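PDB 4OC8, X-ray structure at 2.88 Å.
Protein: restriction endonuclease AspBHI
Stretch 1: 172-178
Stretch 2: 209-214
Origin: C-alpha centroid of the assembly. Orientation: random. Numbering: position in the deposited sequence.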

# COMPACT_ATOMS: atom_id res chain seq x y z
N PHE A 172 4.04 15.53 -12.49
CA PHE A 172 4.43 16.81 -11.91
C PHE A 172 4.00 16.84 -10.45
O PHE A 172 3.18 16.02 -10.02
CB PHE A 172 3.77 17.97 -12.66
CG PHE A 172 4.21 18.10 -14.09
CD1 PHE A 172 5.27 18.92 -14.43
CD2 PHE A 172 3.57 17.40 -15.09
CE1 PHE A 172 5.69 19.04 -15.75
CE2 PHE A 172 3.98 17.51 -16.41
CZ PHE A 172 5.04 18.33 -16.74
N THR A 173 4.56 17.77 -9.68
CA THR A 173 4.12 17.98 -8.31
C THR A 173 3.79 19.45 -8.08
O THR A 173 4.59 20.33 -8.38
CB THR A 173 5.18 17.54 -7.28
OG1 THR A 173 5.33 16.11 -7.33
CG2 THR A 173 4.77 17.95 -5.88
N ILE A 174 2.59 19.71 -7.57
CA ILE A 174 2.17 21.06 -7.18
C ILE A 174 2.93 21.51 -5.94
O ILE A 174 2.85 20.87 -4.88
CB ILE A 174 0.68 21.09 -6.85
CG1 ILE A 174 -0.14 20.45 -7.97
CG2 ILE A 174 0.23 22.51 -6.59
CD1 ILE A 174 0.00 21.14 -9.29
N LEU A 175 3.67 22.62 -6.06
CA LEU A 175 4.42 23.19 -4.94
C LEU A 175 3.48 23.81 -3.90
O LEU A 175 2.41 24.30 -4.24
CB LEU A 175 5.40 24.25 -5.45
CG LEU A 175 6.65 23.74 -6.16
CD1 LEU A 175 7.55 24.90 -6.57
CD2 LEU A 175 7.40 22.76 -5.28
N ASP A 176 3.91 23.81 -2.64
CA ASP A 176 3.12 24.39 -1.55
C ASP A 176 3.15 25.92 -1.55
O ASP A 176 3.91 26.53 -0.81
CB ASP A 176 3.59 23.88 -0.19
CG ASP A 176 2.64 24.26 0.94
OD1 ASP A 176 1.63 24.94 0.68
OD2 ASP A 176 2.92 23.87 2.10
N GLU A 177 2.29 26.52 -2.37
CA GLU A 177 2.11 27.97 -2.42
C GLU A 177 0.64 28.27 -2.64
O GLU A 177 0.05 27.79 -3.61
CB GLU A 177 2.94 28.58 -3.56
CG GLU A 177 4.44 28.37 -3.43
CD GLU A 177 5.07 29.18 -2.30
OE1 GLU A 177 4.48 30.19 -1.87
OE2 GLU A 177 6.17 28.80 -1.84
N ALA A 178 0.04 29.07 -1.77
CA ALA A 178 -1.39 29.38 -1.88
C ALA A 178 -1.66 30.45 -2.94
O ALA A 178 -2.71 30.44 -3.58
CB ALA A 178 -1.96 29.80 -0.54
N GLY A 209 15.07 20.19 -4.40
CA GLY A 209 14.08 19.58 -3.53
C GLY A 209 12.67 20.06 -3.81
O GLY A 209 12.45 21.16 -4.33
N ILE A 210 11.70 19.22 -3.44
CA ILE A 210 10.30 19.53 -3.70
C ILE A 210 9.48 19.56 -2.41
O ILE A 210 9.45 18.59 -1.66
CB ILE A 210 9.66 18.48 -4.64
CG1 ILE A 210 10.44 18.38 -5.95
CG2 ILE A 210 8.21 18.82 -4.91
CD1 ILE A 210 9.83 17.43 -6.93
N ARG A 211 8.82 20.69 -2.17
CA ARG A 211 7.87 20.80 -1.07
C ARG A 211 6.45 20.75 -1.62
O ARG A 211 5.95 21.75 -2.14
CB ARG A 211 8.07 22.09 -0.28
CG ARG A 211 7.01 22.30 0.79
CD ARG A 211 7.04 23.71 1.36
NE ARG A 211 8.30 24.00 2.02
CZ ARG A 211 8.59 23.65 3.27
NH1 ARG A 211 7.71 22.99 4.01
NH2 ARG A 211 9.77 23.97 3.79
N PRO A 212 5.81 19.58 -1.53
CA PRO A 212 4.49 19.35 -2.13
C PRO A 212 3.35 20.02 -1.38
O PRO A 212 3.41 20.14 -0.15
CB PRO A 212 4.33 17.84 -2.04
CG PRO A 212 5.17 17.45 -0.89
CD PRO A 212 6.36 18.34 -0.95
N LEU A 213 2.32 20.43 -2.11
CA LEU A 213 1.08 20.92 -1.51
C LEU A 213 0.20 19.71 -1.22
O LEU A 213 -0.48 19.19 -2.10
CB LEU A 213 0.37 21.88 -2.47
CG LEU A 213 -0.72 22.82 -1.94
CD1 LEU A 213 -1.18 23.76 -3.04
CD2 LEU A 213 -1.92 22.09 -1.37
N MET A 214 0.18 19.28 0.04
CA MET A 214 -0.56 18.10 0.43
C MET A 214 -1.84 18.46 1.17
O MET A 214 -1.81 19.03 2.26
CB MET A 214 0.33 17.18 1.26
CG MET A 214 1.65 16.89 0.57
SD MET A 214 2.58 15.52 1.26
CE MET A 214 1.48 14.15 0.92

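What holds the two backbones together? A single bridge pairs Leu175 with Pro212, whose CA atoms lie 4.8 Å apart. Its two hydrogen bonds come from the flanking residues: Leu213 N donates to Ile174 O at 2.9 Å and 162°, and Asp176 N donates to Arg211 O, also at 2.9 Å but more bent, at 150°. Proline has no amide hydrogen to give, and this pattern asks none of it.

Do those two acceptors receive anything more? Each also faces a CA-H group: Pro212 CA lies 3.5 Å from Ile174 O, and Leu175 CA lies 3.5 Å from Arg211 O. These weaker contacts supplement the amide bonds.

Which side chains meet around the bridge? Thr173 CG2 packs 3.7 Å from Ile210 CG2, and Leu175 CD2 reaches the same methyl at 4.0 Å, although the CA-to-CB bond of Leu175 points away overall. Next to the bridge, Ile174 CG2 meets Leu213 CD1 at 4.0 Å.

How are the polar groups satisfied here? Thr173 turns its methyl to this contact, while OG1 is hydrogen-bonded elsewhere in the structure, as are Asp176 OD1 and Arg211 NH2. Across the contact, Asp176 CB lies 3.8 Å from Arg211 CD, and the two side chains form no salt bridge. Within its own stretch, Glu177 N makes a weak 2.9 Å hydrogen bond to Leu175 O.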